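Local atomic coordinates of peptidase, C14 family (Geobacter sulfurreducens PCA, PDB entry 3BIJ), a protein that probably acts as a cysteine-type endopeptidase of the caspase-like C14 family, although its own function has not been established. Residues G234-S239 against Q272-V277; E34-I39 against Q226-W231. All blocks are in the same frame, centred on the assembly; numbering follows the deposited sequence.

Contact 1: G234-S239 against Q272-V277; sequences GLYKGS and QRPFTV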
loop_
_atom_site.group_PDB
_atom_site.type_symbol
_atom_site.label_atom_id
_atom_site.label_comp_id
_atom_site.label_asym_id
_atom_site.label_seq_id
_atom_site.Cartn_x
_atom_site.Cartn_y
_atom_site.Cartn_z
ATOM N N GLY A 234 -26.349 -28.892 2.303
ATOM C CA GLY A 234 -27.432 -29.501 1.548
ATOM C C GLY A 234 -28.712 -28.710 1.419
ATOM O O GLY A 234 -29.706 -29.240 0.935
ATOM N N LEU A 235 -28.711 -27.454 1.849
ATOM C CA LEU A 235 -29.910 -26.634 1.737
ATOM C C LEU A 235 -29.960 -25.859 0.427
ATOM O O LEU A 235 -30.933 -25.158 0.157
ATOM C CB LEU A 235 -30.001 -25.645 2.897
ATOM C CG LEU A 235 -30.790 -26.091 4.123
ATOM C CD1 LEU A 235 -30.196 -27.381 4.685
ATOM C CD2 LEU A 235 -30.740 -24.979 5.159
ATOM N N TYR A 236 -28.918 -25.989 -0.389
ATOM C CA TYR A 236 -28.871 -25.262 -1.654
ATOM C C TYR A 236 -29.826 -25.813 -2.705
ATOM O O TYR A 236 -29.872 -27.014 -2.964
ATOM C CB TYR A 236 -27.450 -25.240 -2.229
ATOM C CG TYR A 236 -27.374 -24.512 -3.554
ATOM C CD1 TYR A 236 -27.452 -23.122 -3.613
ATOM C CD2 TYR A 236 -27.311 -25.221 -4.762
ATOM C CE1 TYR A 236 -27.486 -22.457 -4.842
ATOM C CE2 TYR A 236 -27.341 -24.558 -5.997
ATOM C CZ TYR A 236 -27.435 -23.177 -6.025
ATOM O OH TYR A 236 -27.522 -22.509 -7.226
ATOM N N LYS A 237 -30.586 -24.911 -3.314
ATOM C CA LYS A 237 -31.540 -25.274 -4.355
ATOM C C LYS A 237 -31.058 -24.649 -5.672
ATOM O O LYS A 237 -30.831 -23.439 -5.736
ATOM C CB LYS A 237 -32.929 -24.726 -4.013
ATOM C CG LYS A 237 -33.544 -25.250 -2.725
ATOM C CD LYS A 237 -34.329 -26.542 -2.932
ATOM C CE LYS A 237 -33.425 -27.723 -3.273
ATOM N NZ LYS A 237 -32.575 -28.151 -2.106
ATOM N N GLY A 238 -30.897 -25.460 -6.712
ATOM C CA GLY A 238 -30.446 -24.916 -7.982
ATOM C C GLY A 238 -29.651 -25.871 -8.844
ATOM O O GLY A 238 -29.434 -27.017 -8.462
ATOM N N SER A 239 -29.224 -25.401 -10.014
ATOM C CA SER A 239 -28.439 -26.223 -10.939
ATOM C C SER A 239 -26.939 -25.987 -10.748
ATOM O O SER A 239 -26.533 -25.131 -9.960
ATOM C CB SER A 239 -28.813 -25.890 -12.388
ATOM O OG SER A 239 -28.421 -24.566 -12.732
ATOM N N GLN A 272 -28.932 -30.515 -13.496
ATOM C CA GLN A 272 -29.201 -31.201 -12.231
ATOM C C GLN A 272 -28.711 -30.395 -11.032
ATOM O O GLN A 272 -28.096 -29.344 -11.184
ATOM C CB GLN A 272 -28.505 -32.564 -12.196
ATOM C CG GLN A 272 -28.803 -33.486 -13.358
ATOM C CD GLN A 272 -28.157 -34.852 -13.185
ATOM O OE1 GLN A 272 -26.949 -34.962 -12.984
ATOM N NE2 GLN A 272 -28.963 -35.900 -13.273
ATOM N N ARG A 273 -28.988 -30.904 -9.838
ATOM C CA ARG A 273 -28.545 -30.259 -8.610
ATOM C C ARG A 273 -27.063 -30.616 -8.442
ATOM O O ARG A 273 -26.665 -31.760 -8.652
ATOM C CB ARG A 273 -29.374 -30.757 -7.423
ATOM C CG ARG A 273 -29.422 -29.735 -6.288
ATOM C CD ARG A 273 -30.520 -29.905 -5.230
ATOM N NE ARG A 273 -30.027 -30.640 -4.120
ATOM C CZ ARG A 273 -29.823 -30.414 -2.831
ATOM N NH1 ARG A 273 -30.051 -29.312 -2.123
ATOM N NH2 ARG A 273 -29.321 -31.470 -2.245
ATOM N N PRO A 274 -26.232 -29.643 -8.048
ATOM C CA PRO A 274 -24.791 -29.843 -7.863
ATOM C C PRO A 274 -24.219 -31.212 -7.467
ATOM O O PRO A 274 -23.094 -31.516 -7.851
ATOM C CB PRO A 274 -24.398 -28.730 -6.880
ATOM C CG PRO A 274 -25.691 -28.328 -6.237
ATOM C CD PRO A 274 -26.654 -28.397 -7.391
ATOM N N PHE A 275 -24.927 -32.051 -6.722
ATOM C CA PHE A 275 -24.303 -33.340 -6.405
ATOM C C PHE A 275 -25.208 -34.518 -6.608
ATOM O O PHE A 275 -25.082 -35.539 -5.941
ATOM C CB PHE A 275 -23.773 -33.338 -4.982
ATOM C CG PHE A 275 -22.621 -32.405 -4.780
ATOM C CD1 PHE A 275 -21.348 -32.738 -5.229
ATOM C CD2 PHE A 275 -22.808 -31.182 -4.155
ATOM C CE1 PHE A 275 -20.277 -31.864 -5.055
ATOM C CE2 PHE A 275 -21.749 -30.300 -3.977
ATOM C CZ PHE A 275 -20.482 -30.642 -4.427
ATOM N N THR A 276 -26.089 -34.370 -7.580
ATOM C CA THR A 276 -27.061 -35.382 -7.889
ATOM C C THR A 276 -26.567 -36.722 -8.429
ATOM O O THR A 276 -25.750 -36.804 -9.346
ATOM C CB THR A 276 -28.108 -34.817 -8.848
ATOM O OG1 THR A 276 -28.645 -33.610 -8.297
ATOM C CG2 THR A 276 -29.218 -35.806 -9.051
ATOM N N VAL A 277 -27.096 -37.776 -7.818
ATOM C CA VAL A 277 -26.813 -39.138 -8.210
ATOM C C VAL A 277 -28.120 -39.623 -8.817
ATOM O O VAL A 277 -28.126 -40.230 -9.879
ATOM C CB VAL A 277 -26.455 -40.019 -6.989
ATOM C CG1 VAL A 277 -26.276 -41.474 -7.426
ATOM C CG2 VAL A 277 -25.176 -39.503 -6.329
#

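Contact 2: E34-I39 against Q226-W231; sequences EDMAAI and QLLRVW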
loop_
_atom_site.group_PDB
_atom_site.type_symbol
_atom_site.label_atom_id
_atom_site.label_comp_id
_atom_site.label_asym_id
_atom_site.label_seq_id
_atom_site.Cartn_x
_atom_site.Cartn_y
_atom_site.Cartn_z
ATOM N N GLU A 34 -12.000 -34.147 3.102
ATOM C CA GLU A 34 -12.969 -34.681 4.055
ATOM C C GLU A 34 -14.331 -34.028 3.824
ATOM O O GLU A 34 -15.356 -34.716 3.763
ATOM C CB GLU A 34 -12.507 -34.436 5.500
ATOM C CG GLU A 34 -11.217 -35.179 5.874
ATOM C CD GLU A 34 -10.754 -34.933 7.323
ATOM O OE1 GLU A 34 -10.489 -33.755 7.701
ATOM O OE2 GLU A 34 -10.644 -35.931 8.081
ATOM N N ASP A 35 -14.340 -32.704 3.675
ATOM C CA ASP A 35 -15.579 -31.971 3.440
ATOM C C ASP A 35 -16.242 -32.390 2.130
ATOM O O ASP A 35 -17.461 -32.533 2.071
ATOM C CB ASP A 35 -15.314 -30.462 3.426
ATOM C CG ASP A 35 -14.994 -29.910 4.806
ATOM O OD1 ASP A 35 -14.500 -28.767 4.898
ATOM O OD2 ASP A 35 -15.240 -30.619 5.801
HETATM N N MSE A 36 -15.453 -32.586 1.077
HETATM C CA MSE A 36 -16.035 -33.002 -0.192
HETATM C C MSE A 36 -16.537 -34.427 -0.057
HETATM O O MSE A 36 -17.645 -34.751 -0.503
HETATM C CB MSE A 36 -15.011 -32.901 -1.320
HETATM C CG MSE A 36 -14.584 -31.465 -1.628
HETATM SE SE MSE A 36 -16.043 -30.358 -2.311
HETATM C CE MSE A 36 -16.333 -29.237 -0.782
ATOM N N ALA A 37 -15.734 -35.281 0.573
ATOM C CA ALA A 37 -16.121 -36.679 0.772
ATOM C C ALA A 37 -17.400 -36.768 1.615
ATOM O O ALA A 37 -18.246 -37.626 1.377
ATOM C CB ALA A 37 -14.987 -37.445 1.447
ATOM N N ALA A 38 -17.534 -35.873 2.594
ATOM C CA ALA A 38 -18.720 -35.848 3.443
ATOM C C ALA A 38 -19.973 -35.544 2.614
ATOM O O ALA A 38 -21.008 -36.204 2.763
ATOM C CB ALA A 38 -18.565 -34.814 4.564
ATOM N N ILE A 39 -19.887 -34.539 1.744
ATOM C CA ILE A 39 -21.015 -34.181 0.887
ATOM C C ILE A 39 -21.322 -35.352 -0.033
ATOM O O ILE A 39 -22.476 -35.739 -0.180
ATOM C CB ILE A 39 -20.703 -32.940 0.005
ATOM C CG1 ILE A 39 -20.642 -31.689 0.881
ATOM C CG2 ILE A 39 -21.734 -32.819 -1.113
ATOM C CD1 ILE A 39 -20.337 -30.401 0.115
ATOM N N GLN A 226 -15.977 -21.489 0.118
ATOM C CA GLN A 226 -17.177 -20.849 -0.382
ATOM C C GLN A 226 -18.126 -21.858 -1.007
ATOM O O GLN A 226 -19.345 -21.644 -1.036
ATOM C CB GLN A 226 -16.831 -19.759 -1.383
ATOM C CG GLN A 226 -16.104 -18.620 -0.729
ATOM C CD GLN A 226 -16.877 -18.034 0.431
ATOM O OE1 GLN A 226 -16.305 -17.706 1.468
ATOM N NE2 GLN A 226 -18.182 -17.888 0.261
ATOM N N LEU A 227 -17.580 -22.957 -1.519
ATOM C CA LEU A 227 -18.434 -23.987 -2.092
ATOM C C LEU A 227 -19.294 -24.501 -0.928
ATOM O O LEU A 227 -20.514 -24.572 -1.037
ATOM C CB LEU A 227 -17.585 -25.116 -2.711
ATOM C CG LEU A 227 -18.254 -26.336 -3.371
ATOM C CD1 LEU A 227 -17.256 -27.105 -4.269
ATOM C CD2 LEU A 227 -18.790 -27.243 -2.286
ATOM N N LEU A 228 -18.664 -24.826 0.197
ATOM C CA LEU A 228 -19.409 -25.307 1.354
ATOM C C LEU A 228 -20.388 -24.266 1.887
ATOM O O LEU A 228 -21.467 -24.602 2.379
ATOM C CB LEU A 228 -18.450 -25.716 2.472
ATOM C CG LEU A 228 -17.493 -26.836 2.081
ATOM C CD1 LEU A 228 -16.439 -27.039 3.166
ATOM C CD2 LEU A 228 -18.276 -28.086 1.838
ATOM N N ARG A 229 -20.029 -22.995 1.791
ATOM C CA ARG A 229 -20.929 -21.967 2.300
ATOM C C ARG A 229 -22.227 -21.811 1.486
ATOM O O ARG A 229 -23.289 -21.597 2.066
ATOM C CB ARG A 229 -20.186 -20.627 2.418
ATOM C CG ARG A 229 -21.088 -19.451 2.784
ATOM C CD ARG A 229 -20.457 -18.472 3.772
ATOM N NE ARG A 229 -20.645 -18.901 5.149
ATOM C CZ ARG A 229 -20.714 -18.070 6.187
ATOM N NH1 ARG A 229 -20.884 -18.538 7.416
ATOM N NH2 ARG A 229 -20.624 -16.763 5.996
ATOM N N VAL A 230 -22.159 -21.917 0.158
ATOM C CA VAL A 230 -23.374 -21.786 -0.645
ATOM C C VAL A 230 -24.127 -23.101 -0.609
ATOM O O VAL A 230 -25.346 -23.126 -0.673
ATOM C CB VAL A 230 -23.083 -21.427 -2.127
ATOM C CG1 VAL A 230 -22.227 -20.177 -2.207
ATOM C CG2 VAL A 230 -22.395 -22.583 -2.819
ATOM N N TRP A 231 -23.403 -24.208 -0.516
ATOM C CA TRP A 231 -24.070 -25.496 -0.461
ATOM C C TRP A 231 -24.869 -25.561 0.839
ATOM O O TRP A 231 -25.884 -26.250 0.931
ATOM C CB TRP A 231 -23.042 -26.614 -0.515
ATOM C CG TRP A 231 -23.614 -27.966 -0.302
ATOM C CD1 TRP A 231 -23.305 -28.838 0.713
ATOM C CD2 TRP A 231 -24.528 -28.652 -1.153
ATOM N NE1 TRP A 231 -23.958 -30.021 0.538
ATOM C CE2 TRP A 231 -24.719 -29.943 -0.602
ATOM C CE3 TRP A 231 -25.205 -28.313 -2.335
ATOM C CZ2 TRP A 231 -25.560 -30.898 -1.193
ATOM C CZ3 TRP A 231 -26.043 -29.269 -2.922
ATOM C CH2 TRP A 231 -26.207 -30.545 -2.344
#

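Contact 1: G234-S239 against Q272-V277
In this caspase-family domain, the loop between helix 222-231 and helix 240-250 meets the tail that follows helix 267-271, with Arg273 of the tail reaching for the carbonyls of Gly234 and Tyr236. The arginine chain runs out extended and then bends at chi3 (94°), and its guanidinium grips the loop backbone through one nitrogen, NH1. The bond from Arg273 NH1 to Gly234 O is 3.1 Å and nearly straight (172° at the hydrogen); the oxygen lies in the guanidinium plane, while the donor stands above the carbonyl plane. The second bond, Arg273 NH1 to Tyr236 O, is modelled at 2.5 Å, so short that its exact length is doubtful. Lys237 curls its chain back to donate to the same oxygen, NZ to Tyr236 O 3.1 Å. Lys237 NZ and Arg273 NH1, both donors, are modelled 2.8 Å apart, too close to be trusted; with Arg43 also near the guanidinium, the positive charges probably repel one another. An alanine at Arg273 would probably leave Gly234 O without this donor, Tyr236 O with the lysine alone, and this part of the loop less firmly tied to the tail.

Nearer the tail backbone, the Pro274 ring lies obliquely against the Tyr236 ring, CG to CD2 3.8 Å, while Phe243 of helix 240-250 also meets the tyrosine. At Gly238 a CB would strike both the preceding carbonyl O and Tyr236 OH. Gly238 O receives the CA-H of Arg273, Arg273 CA to Gly238 O 3.4 Å. Ser239 CA lies 3.1 Å from Gln272 O.

Contact 2: E34-I39 against Q226-W231
Leu228 is the bump that helix 226-231 pushes against helix 34-39, filling the hollow between Asp35, the selenomethionine Met36 and Ile39. Its two methyls part company: CD1 turns to the carboxylate, 3.1 Å from Asp35 OD1, and CD2 rests on Met36 CE and Ile39 CD1, each at 3.5 Å. Met36 bends at chi2 and chi3 and meets Leu227 tip to tip, Met36 CE to Leu227 CD2 3.5 Å. Its SE lies beside the other methyl, CD1. One turn on from Asp35, Ile39 supplies the answering bump of helix 34-39. Its chain is extended at chi2 (180°), which carries CD1 into the notch between Leu228 and Trp231, 3.4 Å from Trp231 CD1. Ile39 and the indole run past each other in opposite directions, with CG1 and CG2 both near NE1. The carboxylate of Asp35 looks beyond the pair: OD2 makes a salt bridge to Arg177 of the second subunit, which also packs on Leu228. The segment axes come within 11.3 Å and run in the same general direction, inclined at 32°. Helix 29-42 is the connection of a beta-alpha-beta crossover between parallel strands 4-10 and 46-51, and its packing on helix 222-231 belongs to the helical layer flanking the sheet of a caspase-like fold.

Overall arrangement
Trp231 joins the two contacts, whose centres are about 12 Å apart. Its five-membered ring serves contact 2, whereas the far rim of the indole faces contact 1: CZ3 is 3.5 Å from Pro274 CG, and CH2 is 3.2 Å from Arg273 NH2. Phe275 closes the corner, meeting the indole edge-to-face and setting CD2 3.6 Å from Ile39 CG2. On the loop side, Tyr236 CB sits 3.4 Å from Val230 O. Along the chain the contacts follow in series, and the later helix of contact 2 leads straight into the loop of contact 1. The tail packs against that helix pair. Leu235 of contact 1 touches Asn93 of the second subunit, and Arg229, on helix 222-231, makes a salt bridge to its Asp97.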